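Local coordinates for protein alpha-L-rhamnosidase (Klebsiella oxytoca, PDB 4XHC) that hydrolyses terminal alpha-L-rhamnose from glycosides as a two-domain member of glycoside hydrolase family 78, and binds rhamnose in the pocket of its catalytic domain, at residues Pro168-Phe173 and Val234-Pro239; Glu327-Ala332 and Trp384-Phe389; Trp355-Asp360 and Leu365-Ala370. All coordinates share one frame; numbering follows the deposited sequence.

Interaction 1 (Pro168-Phe173 and Val234-Pro239); sequences PRRYCF and VFEDGP. With RAM (alpha-L-rhamnopyranose), chain C.
Cys-172, on the short strand 171-173, and Pro-239, in the loop that follows helix 214-230, bring the two backbones closest, with their CA atoms 6.0 Å apart. The contact shows how one arginine can join a beta domain to a neighbouring catalytic domain. Arg-170 sends its side chain across, and Glu-236 comes to meet it from the opposite direction. The grip is end-on and bidentate: Arg-170 NH1 gives a hydrogen bond to Glu-236 OE2 at 2.9 Å, and Arg-170 NH2 reaches Glu-236 OE1 at 2.8 Å, on the syn lone pair. The guanidinium and carboxylate planes are turned about 30° from each other, so the salt bridge is slightly twisted. A bend at chi3 of Arg-170 (74°) turns the guanidinium so that its NH2 has a second acceptor as well, Pro-239 O at 3.0 Å, met in the carbonyl plane on a lone pair. Water 1 completes the network: it accepts from Arg-170 NE at 2.8 Å and donates to Pro-239 O at 2.9 Å. Next to this polar group, Cys-172 SG rests on Pro-239 CB at 3.8 Å, a small apolar contact, while Val-104 of the neighbouring strand 102-104 touches both Arg-170 and Pro-239. Next in the chain after Glu-236 comes Asp-237, a residue of the rhamnose pocket, whose OD2 comes within 3.5 Å of O3 of the sugar. All three guanidinium nitrogens therefore have partners, and Pro-239 O is shared by the arginine and the water. Such pairing probably keeps both Arg-170 and Glu-236 ionised within a largely buried interface, and it ties the loop bearing a pocket residue to the N-terminal beta domain.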
loop_
_atom_site.group_PDB
_atom_site.type_symbol
_atom_site.label_atom_id
_atom_site.label_comp_id
_atom_site.label_asym_id
_atom_site.label_seq_id
_atom_site.Cartn_x
_atom_site.Cartn_y
_atom_site.Cartn_z
ATOM N N PRO A 168 -10.295 -0.414 0.228
ATOM C CA PRO A 168 -11.056 -0.682 1.461
ATOM C C PRO A 168 -11.142 0.496 2.457
ATOM O O PRO A 168 -12.108 0.564 3.218
ATOM C CB PRO A 168 -10.311 -1.869 2.081
ATOM C CG PRO A 168 -8.906 -1.741 1.580
ATOM C CD PRO A 168 -8.926 -0.966 0.291
ATOM N N ARG A 169 -10.164 1.403 2.459
ATOM C CA ARG A 169 -10.176 2.529 3.398
ATOM C C ARG A 169 -11.104 3.661 2.943
ATOM O O ARG A 169 -11.244 3.930 1.754
ATOM C CB ARG A 169 -8.767 3.077 3.615
ATOM C CG ARG A 169 -7.832 2.112 4.326
ATOM C CD ARG A 169 -6.522 2.799 4.692
ATOM N NE ARG A 169 -6.694 3.752 5.793
ATOM C CZ ARG A 169 -6.115 4.955 5.879
ATOM N NH1 ARG A 169 -5.312 5.416 4.916
ATOM N NH2 ARG A 169 -6.354 5.712 6.942
ATOM N N ARG A 170 -11.730 4.322 3.911
ATOM C CA ARG A 170 -12.603 5.458 3.644
ATOM C C ARG A 170 -11.784 6.739 3.571
ATOM O O ARG A 170 -11.075 7.073 4.494
ATOM C CB ARG A 170 -13.651 5.584 4.750
ATOM C CG ARG A 170 -14.821 6.482 4.383
ATOM C CD ARG A 170 -15.640 6.839 5.605
ATOM N NE ARG A 170 -14.958 7.816 6.432
ATOM C CZ ARG A 170 -15.397 8.239 7.610
ATOM N NH1 ARG A 170 -16.529 7.756 8.125
ATOM N NH2 ARG A 170 -14.701 9.153 8.278
ATOM N N TYR A 171 -11.888 7.454 2.468
ATOM C CA TYR A 171 -11.130 8.682 2.274
ATOM C C TYR A 171 -12.078 9.876 2.252
ATOM O O TYR A 171 -13.262 9.731 1.957
ATOM C CB TYR A 171 -10.315 8.612 0.970
ATOM C CG TYR A 171 -9.301 7.484 0.942
ATOM C CD1 TYR A 171 -8.118 7.567 1.665
ATOM C CD2 TYR A 171 -9.532 6.327 0.194
ATOM C CE1 TYR A 171 -7.196 6.529 1.652
ATOM C CE2 TYR A 171 -8.613 5.286 0.167
ATOM C CZ TYR A 171 -7.446 5.389 0.897
ATOM O OH TYR A 171 -6.532 4.358 0.883
ATOM N N CYS A 172 -11.546 11.049 2.579
ATOM C CA CYS A 172 -12.302 12.289 2.571
ATOM C C CYS A 172 -11.551 13.248 1.693
ATOM O O CYS A 172 -10.437 13.627 2.016
ATOM C CB CYS A 172 -12.393 12.852 3.982
ATOM S SG CYS A 172 -13.180 14.473 4.082
ATOM N N PHE A 173 -12.131 13.634 0.570
ATOM C CA PHE A 173 -11.364 14.385 -0.413
ATOM C C PHE A 173 -12.202 15.105 -1.451
ATOM O O PHE A 173 -13.366 14.794 -1.665
ATOM C CB PHE A 173 -10.399 13.440 -1.143
ATOM C CG PHE A 173 -11.088 12.369 -1.946
ATOM C CD1 PHE A 173 -11.574 11.226 -1.329
ATOM C CD2 PHE A 173 -11.255 12.506 -3.314
ATOM C CE1 PHE A 173 -12.218 10.237 -2.058
ATOM C CE2 PHE A 173 -11.893 11.522 -4.047
ATOM C CZ PHE A 173 -12.374 10.386 -3.419
ATOM N N VAL A 234 -21.577 7.832 13.841
ATOM C CA VAL A 234 -21.701 8.819 14.921
ATOM C C VAL A 234 -21.579 10.207 14.296
ATOM O O VAL A 234 -21.318 10.324 13.100
ATOM C CB VAL A 234 -20.604 8.646 16.000
ATOM C CG1 VAL A 234 -20.685 7.266 16.632
ATOM C CG2 VAL A 234 -19.209 8.891 15.432
ATOM N N PHE A 235 -21.758 11.251 15.095
ATOM C CA PHE A 235 -21.431 12.611 14.657
ATOM C C PHE A 235 -19.912 12.789 14.685
ATOM O O PHE A 235 -19.347 13.132 15.722
ATOM C CB PHE A 235 -22.065 13.656 15.591
ATOM C CG PHE A 235 -23.548 13.823 15.427
ATOM C CD1 PHE A 235 -24.062 14.621 14.422
ATOM C CD2 PHE A 235 -24.427 13.222 16.305
ATOM C CE1 PHE A 235 -25.425 14.803 14.282
ATOM C CE2 PHE A 235 -25.797 13.389 16.168
ATOM C CZ PHE A 235 -26.296 14.185 15.157
ATOM N N GLU A 236 -19.239 12.554 13.565
ATOM C CA GLU A 236 -17.780 12.678 13.526
ATOM C C GLU A 236 -17.379 14.153 13.536
ATOM O O GLU A 236 -18.092 14.980 12.983
ATOM C CB GLU A 236 -17.214 12.000 12.288
ATOM C CG GLU A 236 -17.475 10.500 12.231
ATOM C CD GLU A 236 -16.765 9.807 11.070
ATOM O OE1 GLU A 236 -15.935 10.457 10.384
ATOM O OE2 GLU A 236 -17.029 8.603 10.847
ATOM N N ASP A 237 -16.266 14.492 14.185
ATOM C CA ASP A 237 -15.811 15.884 14.204
ATOM C C ASP A 237 -15.339 16.328 12.828
ATOM O O ASP A 237 -15.679 17.424 12.382
ATOM C CB ASP A 237 -14.741 16.138 15.290
ATOM C CG ASP A 237 -13.459 15.338 15.088
ATOM O OD1 ASP A 237 -13.499 14.221 14.541
ATOM O OD2 ASP A 237 -12.398 15.830 15.511
ATOM N N GLY A 238 -14.554 15.470 12.172
ATOM C CA GLY A 238 -14.074 15.684 10.797
ATOM C C GLY A 238 -13.871 14.345 10.080
ATOM O O GLY A 238 -13.266 13.436 10.641
ATOM N N PRO A 239 -14.386 14.204 8.843
ATOM C CA PRO A 239 -14.317 12.897 8.194
ATOM C C PRO A 239 -12.925 12.456 7.745
ATOM O O PRO A 239 -12.699 11.254 7.588
ATOM C CB PRO A 239 -15.238 13.056 6.977
ATOM C CG PRO A 239 -16.081 14.253 7.256
ATOM C CD PRO A 239 -15.200 15.150 8.055
HETATM C C1 RAM C . -9.334 18.539 18.220
HETATM C C2 RAM C . -10.468 18.679 17.224
HETATM C C3 RAM C . -11.807 18.455 17.901
HETATM C C4 RAM C . -11.809 19.153 19.250
HETATM C C5 RAM C . -10.816 18.452 20.162
HETATM C C6 RAM C . -10.170 19.377 21.163
HETATM O O1 RAM C . -8.315 17.846 17.614
HETATM O O2 RAM C . -10.414 20.010 16.738
HETATM O O3 RAM C . -12.874 18.958 17.094
HETATM O O4 RAM C . -13.095 19.091 19.837
HETATM O O5 RAM C . -9.766 17.841 19.383
HETATM O O HOH W 1 -12.687 9.250 5.516
#

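Interaction 2 (Glu327-Ala332 and Trp384-Phe389); sequences ELWPTA and WLAERF
Trp-329 packs against Leu-385, Ala-386 and Phe-389 in an apolar helix-helix contact within the (alpha/alpha)6 barrel expected of the six-hairpin glycosidase domain. It joins helix 322-340 to the C-terminal end of helix 368-389, far from the centre of the chain. The axes of the two segments approach to 11.0 Å, with their directions 135° apart, a wide separation that the indole bridges. The example illustrates how one large side chain can span such a distance. With CG anti to the backbone N (chi1 159°), the indole of Trp-329 extends across to the other helix, and one face of its six-membered end lies against the backbone N of Ala-386. Leu-385 CB meets Trp-329 CZ3 at 3.7 Å, the two side chains sliding past each other in opposite directions, while Ala-386 CB lies 4.0 Å from Trp-329 CH2. The indole nitrogen is satisfied nearby, since Trp-329 NE1 is hydrogen-bonded to Glu-390. At the other end of the indole the Phe-389 ring is inclined to it by 38°, neither stacked nor edge-to-face. The closer link there is a CH-pi contact: Phe-389 CB sits over the face of the Trp-329 five-membered ring, 4.2 Å from its centroid.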
loop_
_atom_site.group_PDB
_atom_site.type_symbol
_atom_site.label_atom_id
_atom_site.label_comp_id
_atom_site.label_asym_id
_atom_site.label_seq_id
_atom_site.Cartn_x
_atom_site.Cartn_y
_atom_site.Cartn_z
ATOM N N GLU A 327 -33.485 9.067 32.481
ATOM C CA GLU A 327 -32.502 7.996 32.662
ATOM C C GLU A 327 -31.072 8.546 32.751
ATOM O O GLU A 327 -30.261 8.068 33.541
ATOM C CB GLU A 327 -32.625 6.960 31.533
ATOM C CG GLU A 327 -31.889 5.653 31.824
ATOM C CD GLU A 327 -32.260 4.512 30.885
ATOM O OE1 GLU A 327 -31.949 4.595 29.673
ATOM O OE2 GLU A 327 -32.831 3.511 31.370
ATOM N N LEU A 328 -30.780 9.574 31.962
ATOM C CA LEU A 328 -29.434 10.115 31.886
ATOM C C LEU A 328 -29.159 11.301 32.810
ATOM O O LEU A 328 -28.022 11.777 32.868
ATOM C CB LEU A 328 -29.121 10.509 30.435
ATOM C CG LEU A 328 -29.044 9.341 29.443
ATOM C CD1 LEU A 328 -28.567 9.826 28.083
ATOM C CD2 LEU A 328 -28.131 8.236 29.955
ATOM N N TRP A 329 -30.179 11.778 33.521
ATOM C CA TRP A 329 -30.015 12.908 34.439
ATOM C C TRP A 329 -28.894 12.684 35.472
ATOM O O TRP A 329 -28.065 13.567 35.666
ATOM C CB TRP A 329 -31.348 13.261 35.113
ATOM C CG TRP A 329 -31.218 14.030 36.401
ATOM C CD1 TRP A 329 -31.601 13.616 37.641
ATOM C CD2 TRP A 329 -30.663 15.342 36.567
ATOM N NE1 TRP A 329 -31.317 14.585 38.569
ATOM C CE2 TRP A 329 -30.742 15.655 37.935
ATOM C CE3 TRP A 329 -30.101 16.276 35.690
ATOM C CZ2 TRP A 329 -30.289 16.865 38.451
ATOM C CZ3 TRP A 329 -29.643 17.475 36.204
ATOM C CH2 TRP A 329 -29.741 17.760 37.575
ATOM N N PRO A 330 -28.860 11.515 36.137
ATOM C CA PRO A 330 -27.748 11.267 37.064
ATOM C C PRO A 330 -26.359 11.469 36.463
ATOM O O PRO A 330 -25.479 11.984 37.145
ATOM C CB PRO A 330 -27.961 9.809 37.481
ATOM C CG PRO A 330 -29.442 9.614 37.397
ATOM C CD PRO A 330 -29.922 10.491 36.269
ATOM N N THR A 331 -26.155 11.080 35.205
ATOM C CA THR A 331 -24.878 11.348 34.537
ATOM C C THR A 331 -24.625 12.872 34.470
ATOM O O THR A 331 -23.542 13.343 34.828
ATOM C CB THR A 331 -24.804 10.709 33.118
ATOM O OG1 THR A 331 -24.835 9.283 33.214
ATOM C CG2 THR A 331 -23.512 11.078 32.403
ATOM N N ALA A 332 -25.632 13.633 34.033
ATOM C CA ALA A 332 -25.527 15.097 33.938
ATOM C C ALA A 332 -25.214 15.715 35.288
ATOM O O ALA A 332 -24.276 16.506 35.407
ATOM C CB ALA A 332 -26.811 15.692 33.391
ATOM N N TRP A 384 -32.586 23.841 35.261
ATOM C CA TRP A 384 -33.801 23.626 34.491
ATOM C C TRP A 384 -34.156 22.135 34.437
ATOM O O TRP A 384 -35.340 21.764 34.532
ATOM C CB TRP A 384 -33.678 24.242 33.091
ATOM C CG TRP A 384 -33.654 25.756 33.105
ATOM C CD1 TRP A 384 -34.266 26.579 34.012
ATOM C CD2 TRP A 384 -33.015 26.617 32.155
ATOM N NE1 TRP A 384 -34.041 27.894 33.691
ATOM C CE2 TRP A 384 -33.276 27.949 32.555
ATOM C CE3 TRP A 384 -32.251 26.396 31.000
ATOM C CZ2 TRP A 384 -32.792 29.057 31.845
ATOM C CZ3 TRP A 384 -31.770 27.502 30.296
ATOM C CH2 TRP A 384 -32.047 28.815 30.722
ATOM N N LEU A 385 -33.134 21.291 34.320
ATOM C CA LEU A 385 -33.335 19.843 34.345
ATOM C C LEU A 385 -33.747 19.376 35.739
ATOM O O LEU A 385 -34.659 18.557 35.885
ATOM C CB LEU A 385 -32.068 19.106 33.903
ATOM C CG LEU A 385 -31.716 19.173 32.414
ATOM C CD1 LEU A 385 -30.315 18.631 32.177
ATOM C CD2 LEU A 385 -32.724 18.405 31.572
ATOM N N ALA A 386 -33.075 19.897 36.762
ATOM C CA ALA A 386 -33.389 19.539 38.147
ATOM C C ALA A 386 -34.838 19.848 38.512
ATOM O O ALA A 386 -35.471 19.060 39.196
ATOM C CB ALA A 386 -32.442 20.239 39.113
ATOM N N GLU A 387 -35.357 20.982 38.044
ATOM C CA GLU A 387 -36.755 21.355 38.287
ATOM C C GLU A 387 -37.726 20.219 37.907
ATOM O O GLU A 387 -38.727 20.018 38.586
ATOM C CB GLU A 387 -37.120 22.673 37.564
ATOM C CG GLU A 387 -37.010 23.942 38.433
ATOM C CD GLU A 387 -36.723 25.236 37.649
ATOM O OE1 GLU A 387 -37.166 25.364 36.488
ATOM O OE2 GLU A 387 -36.048 26.147 38.197
ATOM N N ARG A 388 -37.412 19.462 36.853
ATOM C CA ARG A 388 -38.244 18.328 36.415
ATOM C C ARG A 388 -37.958 17.014 37.140
ATOM O O ARG A 388 -38.881 16.305 37.500
ATOM C CB ARG A 388 -38.054 18.061 34.924
ATOM C CG ARG A 388 -38.367 19.230 34.015
ATOM C CD ARG A 388 -37.887 18.919 32.602
ATOM N NE ARG A 388 -38.294 19.942 31.644
ATOM C CZ ARG A 388 -39.534 20.100 31.181
ATOM N NH1 ARG A 388 -40.524 19.299 31.583
ATOM N NH2 ARG A 388 -39.784 21.071 30.313
ATOM N N PHE A 389 -36.685 16.671 37.321
ATOM C CA PHE A 389 -36.306 15.335 37.800
ATOM C C PHE A 389 -35.806 15.260 39.245
ATOM O O PHE A 389 -35.709 14.163 39.795
ATOM C CB PHE A 389 -35.246 14.748 36.873
ATOM C CG PHE A 389 -35.627 14.790 35.422
ATOM C CD1 PHE A 389 -36.769 14.143 34.974
ATOM C CD2 PHE A 389 -34.842 15.468 34.506
ATOM C CE1 PHE A 389 -37.121 14.177 33.638
ATOM C CE2 PHE A 389 -35.189 15.505 33.167
ATOM C CZ PHE A 389 -36.330 14.858 32.731
#

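Interaction 3 (Trp355-Asp360 and Leu365-Ala370); sequences WWVFID and LNKQAA. With RAM (alpha-L-rhamnopyranose), chain C.
An extended chain beyond CG, with chi2 at 154° and chi3 at 178°, carries the ammonium of Lys-367 across to the backbone of 355-360, while Val-357 places its CG1 between its own backbone N and carbonyl carbon, against the base of the lysine. Val-357 CG1 meets Lys-367 CB at 3.5 Å as the two side chains pass in opposite directions. At the far end Lys-367 NZ gives hydrogen bonds to two successive carbonyls, Val-357 O at 3.0 Å and Phe-358 O at 2.9 Å, in each case tilted somewhat from the carbonyl plane. Phe-358 O also accepts from Asp-360 N, closing a gamma turn at Ile-359; the two donors approach from opposite faces of the carbonyl. The principle at work is that one lysine can help to hold the course of an irregular loop by binding its main chain. Beside the lysine chain, Ile-359 CD1 touches Ala-370 CB at 3.9 Å, and Ile-359 CG2 lies 3.8 Å from Leu-365 CD2, the two side chains crossing at about a right angle. Just ahead of helix 368-389, Asn-366 OD1 accepts a capping bond from Gln-368 N. On the sugar side, C6 of rhamnose lies over one face of the Phe-358 ring, toward its rim and 3.9 Å from CD1, and also in plane at the edge of the Trp-355 indole. The lysine-braced loop thus supplies an aromatic corner for the sugar's methyl group, part of a rhamnose pocket rich in aromatic residues in the catalytic domain of this GH78 enzyme.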
loop_
_atom_site.group_PDB
_atom_site.type_symbol
_atom_site.label_atom_id
_atom_site.label_comp_id
_atom_site.label_asym_id
_atom_site.label_seq_id
_atom_site.Cartn_x
_atom_site.Cartn_y
_atom_site.Cartn_z
ATOM N N TRP A 355 -3.703 20.940 30.245
ATOM C CA TRP A 355 -4.804 21.085 29.272
ATOM C C TRP A 355 -6.096 20.540 29.885
ATOM O O TRP A 355 -6.627 19.506 29.478
ATOM C CB TRP A 355 -4.436 20.362 27.970
ATOM C CG TRP A 355 -5.302 20.688 26.766
ATOM C CD1 TRP A 355 -5.575 21.923 26.252
ATOM C CD2 TRP A 355 -5.966 19.748 25.915
ATOM N NE1 TRP A 355 -6.392 21.813 25.148
ATOM C CE2 TRP A 355 -6.646 20.487 24.921
ATOM C CE3 TRP A 355 -6.063 18.351 25.904
ATOM C CZ2 TRP A 355 -7.409 19.877 23.933
ATOM C CZ3 TRP A 355 -6.820 17.746 24.927
ATOM C CH2 TRP A 355 -7.483 18.507 23.951
ATOM N N TRP A 356 -6.592 21.271 30.879
ATOM C CA TRP A 356 -7.698 20.829 31.725
ATOM C C TRP A 356 -9.067 21.246 31.203
ATOM O O TRP A 356 -10.079 20.681 31.603
ATOM C CB TRP A 356 -7.507 21.337 33.158
ATOM C CG TRP A 356 -7.482 22.844 33.324
ATOM C CD1 TRP A 356 -6.411 23.665 33.170
ATOM C CD2 TRP A 356 -8.577 23.680 33.713
ATOM N NE1 TRP A 356 -6.770 24.968 33.414
ATOM C CE2 TRP A 356 -8.095 25.006 33.756
ATOM C CE3 TRP A 356 -9.921 23.435 34.034
ATOM C CZ2 TRP A 356 -8.910 26.087 34.104
ATOM C CZ3 TRP A 356 -10.735 24.507 34.372
ATOM C CH2 TRP A 356 -10.225 25.819 34.406
ATOM N N VAL A 357 -9.083 22.235 30.317
ATOM C CA VAL A 357 -10.295 22.729 29.678
ATOM C C VAL A 357 -9.925 23.162 28.247
ATOM O O VAL A 357 -8.795 23.584 27.996
ATOM C CB VAL A 357 -10.887 23.897 30.483
ATOM C CG1 VAL A 357 -9.911 25.057 30.581
ATOM C CG2 VAL A 357 -12.214 24.358 29.894
ATOM N N PHE A 358 -10.852 23.048 27.297
ATOM C CA PHE A 358 -10.508 23.351 25.904
ATOM C C PHE A 358 -10.709 24.813 25.476
ATOM O O PHE A 358 -9.740 25.521 25.238
ATOM C CB PHE A 358 -11.225 22.429 24.915
ATOM C CG PHE A 358 -10.989 22.827 23.493
ATOM C CD1 PHE A 358 -9.704 22.818 22.973
ATOM C CD2 PHE A 358 -12.028 23.275 22.695
ATOM C CE1 PHE A 358 -9.464 23.213 21.674
ATOM C CE2 PHE A 358 -11.790 23.678 21.386
ATOM C CZ PHE A 358 -10.506 23.644 20.877
ATOM N N ILE A 359 -11.964 25.233 25.335
ATOM C CA ILE A 359 -12.325 26.612 24.946
ATOM C C ILE A 359 -12.015 27.002 23.497
ATOM O O ILE A 359 -12.925 27.407 22.779
ATOM C CB ILE A 359 -11.703 27.667 25.875
ATOM C CG1 ILE A 359 -11.944 27.309 27.353
ATOM C CG2 ILE A 359 -12.250 29.048 25.550
ATOM C CD1 ILE A 359 -13.396 27.217 27.773
ATOM N N ASP A 360 -10.755 26.920 23.077
ATOM C CA ASP A 360 -10.357 27.247 21.685
ATOM C C ASP A 360 -8.965 26.683 21.414
ATOM O O ASP A 360 -8.259 26.293 22.337
ATOM C CB ASP A 360 -10.357 28.770 21.476
ATOM C CG ASP A 360 -10.199 29.195 19.999
ATOM O OD1 ASP A 360 -10.349 28.358 19.082
ATOM O OD2 ASP A 360 -9.943 30.400 19.748
ATOM N N LEU A 365 -3.824 31.182 25.428
ATOM C CA LEU A 365 -5.057 31.624 26.095
ATOM C C LEU A 365 -5.066 31.152 27.536
ATOM O O LEU A 365 -5.000 29.962 27.780
ATOM C CB LEU A 365 -6.311 31.071 25.378
ATOM C CG LEU A 365 -7.684 31.296 26.036
ATOM C CD1 LEU A 365 -7.989 32.780 26.215
ATOM C CD2 LEU A 365 -8.788 30.651 25.223
ATOM N N ASN A 366 -5.151 32.085 28.476
ATOM C CA ASN A 366 -5.469 31.726 29.846
ATOM C C ASN A 366 -6.948 31.430 29.972
ATOM O O ASN A 366 -7.788 32.266 29.635
ATOM C CB ASN A 366 -5.108 32.821 30.838
ATOM C CG ASN A 366 -5.396 32.398 32.267
ATOM O OD1 ASN A 366 -6.535 32.483 32.742
ATOM N ND2 ASN A 366 -4.377 31.880 32.941
ATOM N N LYS A 367 -7.266 30.263 30.513
ATOM C CA LYS A 367 -8.619 29.723 30.391
ATOM C C LYS A 367 -9.536 29.887 31.601
ATOM O O LYS A 367 -10.692 29.500 31.548
ATOM C CB LYS A 367 -8.510 28.256 29.983
ATOM C CG LYS A 367 -8.165 28.138 28.512
ATOM C CD LYS A 367 -7.447 26.857 28.188
ATOM C CE LYS A 367 -7.175 26.785 26.708
ATOM N NZ LYS A 367 -7.033 25.366 26.308
ATOM N N GLN A 368 -9.045 30.499 32.667
ATOM C CA GLN A 368 -9.803 30.570 33.920
ATOM C C GLN A 368 -11.165 31.241 33.797
ATOM O O GLN A 368 -12.162 30.693 34.226
ATOM C CB GLN A 368 -8.987 31.291 34.976
ATOM C CG GLN A 368 -9.774 31.641 36.213
ATOM C CD GLN A 368 -8.901 32.253 37.287
ATOM O OE1 GLN A 368 -8.306 33.324 37.105
ATOM N NE2 GLN A 368 -8.841 31.590 38.429
ATOM N N ALA A 369 -11.205 32.436 33.226
ATOM C CA ALA A 369 -12.459 33.203 33.133
ATOM C C ALA A 369 -13.485 32.520 32.228
ATOM O O ALA A 369 -14.661 32.463 32.556
ATOM C CB ALA A 369 -12.187 34.619 32.646
ATOM N N ALA A 370 -13.035 32.019 31.080
ATOM C CA ALA A 370 -13.914 31.300 30.164
ATOM C C ALA A 370 -14.492 30.062 30.829
ATOM O O ALA A 370 -15.669 29.784 30.680
ATOM C CB ALA A 370 -13.170 30.920 28.891
HETATM C C1 RAM C . -9.334 18.539 18.220
HETATM C C2 RAM C . -10.468 18.679 17.224
HETATM C C3 RAM C . -11.807 18.455 17.901
HETATM C C4 RAM C . -11.809 19.153 19.250
HETATM C C5 RAM C . -10.816 18.452 20.162
HETATM C C6 RAM C . -10.170 19.377 21.163
HETATM O O1 RAM C . -8.315 17.846 17.614
HETATM O O2 RAM C . -10.414 20.010 16.738
HETATM O O3 RAM C . -12.874 18.958 17.094
HETATM O O4 RAM C . -13.095 19.091 19.837
HETATM O O5 RAM C . -9.766 17.841 19.383
#

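All three contacts are largely buried, yet their chemistry follows their place in the fold. Interaction 1, nearest the centre of the chain (about 12 Å, centre to centre), joins the two domains through charge and water, whereas interactions 2 and 3 lie within the catalytic domain. Interaction 3, at about 18 Å, combines a lysine bound to main-chain carbonyls with aliphatic contacts, and has Trp-355 as an exposed member; interaction 2, farthest out at about 27 Å, is apolar helix packing. These two share helix 368-389, used near its start by interaction 3 and at its end by interaction 2. Interactions 1 and 3, about 10 Å apart at their nearest atoms, both have a segment that touches the same rhamnose.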